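Local coordinates for protein S-adenosyl-L-methionine:salicylic acid carboxyl methyltransferase (Clarkia breweri, PDB 1M6E) that methylates the free carboxyl group of the plant hormone salicylic acid with S-adenosyl-L-methionine, giving the volatile ester methyl salicylate, at residues M247-N251 / L315-F320. Numbering follows the deposited sequence.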
ATOM      1  N   MET A 247     -33.577  -0.417  12.790  1.00 76.61           N
ATOM      2  CA  MET A 247     -32.302  -0.210  12.105  1.00 68.58           C
ATOM      3  C   MET A 247     -31.673   1.114  12.489  1.00 68.64           C
ATOM      4  O   MET A 247     -30.552   1.120  12.979  1.00 72.82           O
ATOM      5  CB  MET A 247     -32.484  -0.213  10.607  1.00 73.53           C
ATOM      6  CG  MET A 247     -32.731  -1.563  10.018  1.00 79.57           C
ATOM      7  SD  MET A 247     -31.374  -1.942   8.936  1.00 86.99           S
ATOM      8  CE  MET A 247     -31.897  -1.130   7.385  1.00 99.43           C
ATOM      9  N   ASP A 248     -32.384   2.229  12.261  1.00 66.60           N
ATOM     10  CA  ASP A 248     -31.870   3.560  12.609  1.00 62.57           C
ATOM     11  C   ASP A 248     -31.512   3.565  14.078  1.00 55.37           C
ATOM     12  O   ASP A 248     -30.533   4.180  14.465  1.00 56.30           O
ATOM     13  CB  ASP A 248     -32.892   4.694  12.323  1.00 72.71           C
ATOM     14  CG  ASP A 248     -32.243   6.133  12.319  1.00 78.20           C
ATOM     15  OD1 ASP A 248     -31.988   6.748  13.383  1.00 73.31           O
ATOM     16  OD2 ASP A 248     -31.982   6.668  11.227  1.00 76.30           O
ATOM     17  N   LYS A 249     -32.273   2.872  14.910  1.00 60.43           N
ATOM     18  CA  LYS A 249     -31.928   2.876  16.326  1.00 66.56           C
ATOM     19  C   LYS A 249     -30.637   2.125  16.680  1.00 65.05           C
ATOM     20  O   LYS A 249     -30.305   1.942  17.848  1.00 68.61           O
ATOM     21  CB  LYS A 249     -33.134   2.429  17.170  1.00 74.39           C
ATOM     22  CG  LYS A 249     -34.115   3.615  17.421  1.00 76.60           C
ATOM     23  CD  LYS A 249     -35.578   3.210  17.621  1.00 76.41           C
ATOM     24  CE  LYS A 249     -36.496   4.440  17.504  1.00 81.16           C
ATOM     25  NZ  LYS A 249     -37.958   4.129  17.300  1.00 65.00           N
ATOM     26  N   PHE A 250     -29.882   1.736  15.658  1.00 69.83           N
ATOM     27  CA  PHE A 250     -28.593   1.072  15.864  1.00 69.95           C
ATOM     28  C   PHE A 250     -27.437   1.830  15.182  1.00 68.63           C
ATOM     29  O   PHE A 250     -26.293   1.675  15.595  1.00 76.72           O
ATOM     30  CB  PHE A 250     -28.637  -0.389  15.389  1.00 69.59           C
ATOM     31  CG  PHE A 250     -29.326  -1.317  16.355  1.00 77.60           C
ATOM     32  CD1 PHE A 250     -29.946  -2.486  15.906  1.00 78.35           C
ATOM     33  CD2 PHE A 250     -29.379  -1.013  17.719  1.00 88.59           C
ATOM     34  CE1 PHE A 250     -30.620  -3.344  16.799  1.00 79.94           C
ATOM     35  CE2 PHE A 250     -30.052  -1.866  18.629  1.00 96.93           C
ATOM     36  CZ  PHE A 250     -30.674  -3.035  18.160  1.00 89.89           C
ATOM     37  N   ASN A 251     -27.715   2.647  14.160  1.00 55.85           N
ATOM     38  CA  ASN A 251     -26.645   3.402  13.519  1.00 49.77           C
ATOM     39  C   ASN A 251     -26.153   4.495  14.487  1.00 58.36           C
ATOM     40  O   ASN A 251     -26.962   5.095  15.190  1.00 50.31           O
ATOM     41  CB  ASN A 251     -27.127   4.070  12.214  1.00 43.33           C
ATOM     42  CG  ASN A 251     -25.949   4.685  11.393  1.00 57.62           C
ATOM     43  OD1 ASN A 251     -24.987   3.993  11.066  1.00 62.79           O
ATOM     44  ND2 ASN A 251     -26.030   5.966  11.077  1.00 42.72           N
ATOM     45  N   LEU A 315     -20.206   4.045   5.937  1.00 51.34           N
ATOM     46  CA  LEU A 315     -20.771   3.708   7.242  1.00 53.81           C
ATOM     47  C   LEU A 315     -22.249   3.395   7.056  1.00 55.25           C
ATOM     48  O   LEU A 315     -22.778   2.445   7.632  1.00 54.50           O
ATOM     49  CB  LEU A 315     -20.638   4.890   8.199  1.00 48.53           C
ATOM     50  CG  LEU A 315     -19.225   5.287   8.598  1.00 54.76           C
ATOM     51  CD1 LEU A 315     -19.260   6.634   9.256  1.00 58.57           C
ATOM     52  CD2 LEU A 315     -18.648   4.243   9.543  1.00 55.35           C
ATOM     53  N   LEU A 316     -22.906   4.214   6.246  1.00 48.30           N
ATOM     54  CA  LEU A 316     -24.324   4.046   5.963  1.00 56.19           C
ATOM     55  C   LEU A 316     -24.606   2.837   5.090  1.00 56.25           C
ATOM     56  O   LEU A 316     -25.355   1.940   5.478  1.00 55.85           O
ATOM     57  CB  LEU A 316     -24.861   5.268   5.242  1.00 54.02           C
ATOM     58  CG  LEU A 316     -24.860   6.540   6.047  1.00 50.13           C
ATOM     59  CD1 LEU A 316     -25.141   7.683   5.076  1.00 62.52           C
ATOM     60  CD2 LEU A 316     -25.886   6.443   7.165  1.00 37.34           C
ATOM     61  N   LEU A 317     -24.031   2.854   3.889  1.00 52.94           N
ATOM     62  CA  LEU A 317     -24.191   1.776   2.924  1.00 48.76           C
ATOM     63  C   LEU A 317     -23.997   0.430   3.612  1.00 51.38           C
ATOM     64  O   LEU A 317     -24.599  -0.566   3.239  1.00 54.29           O
ATOM     65  CB  LEU A 317     -23.171   1.934   1.787  1.00 42.62           C
ATOM     66  CG  LEU A 317     -23.089   0.755   0.820  1.00 35.98           C
ATOM     67  CD1 LEU A 317     -24.418   0.596   0.205  1.00 32.17           C
ATOM     68  CD2 LEU A 317     -22.037   0.962  -0.244  1.00 51.46           C
ATOM     69  N   ASP A 318     -23.148   0.399   4.624  1.00 52.22           N
ATOM     70  CA  ASP A 318     -22.916  -0.841   5.332  1.00 56.06           C
ATOM     71  C   ASP A 318     -23.925  -1.082   6.442  1.00 57.87           C
ATOM     72  O   ASP A 318     -24.048  -2.195   6.917  1.00 58.08           O
ATOM     73  CB  ASP A 318     -21.498  -0.871   5.914  1.00 71.01           C
ATOM     74  CG  ASP A 318     -21.170  -2.196   6.614  1.00 76.48           C
ATOM     75  OD1 ASP A 318     -21.288  -2.260   7.865  1.00 62.58           O
ATOM     76  OD2 ASP A 318     -20.801  -3.171   5.902  1.00 82.19           O
ATOM     77  N   HIS A 319     -24.645  -0.057   6.880  1.00 63.95           N
ATOM     78  CA  HIS A 319     -25.614  -0.279   7.945  1.00 52.75           C
ATOM     79  C   HIS A 319     -27.024  -0.276   7.424  1.00 55.72           C
ATOM     80  O   HIS A 319     -27.903  -0.737   8.139  1.00 60.37           O
ATOM     81  CB  HIS A 319     -25.502   0.770   9.045  1.00 52.65           C
ATOM     82  CG  HIS A 319     -26.329   0.464  10.258  1.00 54.41           C
ATOM     83  ND1 HIS A 319     -25.849  -0.269  11.323  1.00 66.71           N
ATOM     84  CD2 HIS A 319     -27.602   0.793  10.575  1.00 48.86           C
ATOM     85  CE1 HIS A 319     -26.790  -0.374  12.245  1.00 57.37           C
ATOM     86  NE2 HIS A 319     -27.863   0.261  11.815  1.00 51.17           N
ATOM     87  N   PHE A 320     -27.246   0.242   6.203  1.00 55.06           N
ATOM     88  CA  PHE A 320     -28.599   0.291   5.594  1.00 56.04           C
ATOM     89  C   PHE A 320     -28.705  -0.225   4.140  1.00 56.25           C
ATOM     90  O   PHE A 320     -29.815  -0.412   3.638  1.00 61.74           O
ATOM     91  CB  PHE A 320     -29.179   1.717   5.605  1.00 51.58           C
ATOM     92  CG  PHE A 320     -29.281   2.333   6.965  1.00 52.59           C
ATOM     93  CD1 PHE A 320     -28.286   3.194   7.430  1.00 51.66           C
ATOM     94  CD2 PHE A 320     -30.377   2.064   7.784  1.00 56.12           C
ATOM     95  CE1 PHE A 320     -28.374   3.781   8.688  1.00 45.79           C
ATOM     96  CE2 PHE A 320     -30.483   2.652   9.057  1.00 53.13           C
ATOM     97  CZ  PHE A 320     -29.472   3.513   9.503  1.00 56.73           C
TER
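The predicted magnesium-site loop of this SABATH methyltransferase, between helices 227-238 and 260-268, packs through Met-247 and Asn-251 on His-319 and Phe-320, at the C-terminal part of helix 303-320. Asp-248, Phe-250 and Asn-251 probably contribute to that site, as in related enzymes. Leu-315 on the same helix touches helix 4-7 and lies about 4 Å, side chain to side chain, from substrate-binding Trp-151. His-319 NE2 donates to Met-247 O at 3.1 Å, with an N-H...O angle of 160°. The acceptor lies close to the imidazole plane, but NE2 stands above the carbonyl plane. Phe-250 N reaches the same oxygen from the opposite face at 2.8 Å; Asn-251 N adds a weak third bond. With chi1 of -171° the His-319 ring extends away from its own backbone N, toward the loop. Asn-251 CB sits over one face of this ring, 4.0 Å from its centroid, a CH-pi contact. Phe-250 CB meets the ring edge at CE1. The Phe-320 ring lies between Met-247 and Asn-251, with its edge toward Asp-248 N. The Met-247 sulfur makes an oblique Met-aromatic contact with Phe-320. Asn-251 crosses Leu-316 at about a right angle. The methyl Met-247 CE touches Phe-320 CD2 at 3.6 Å.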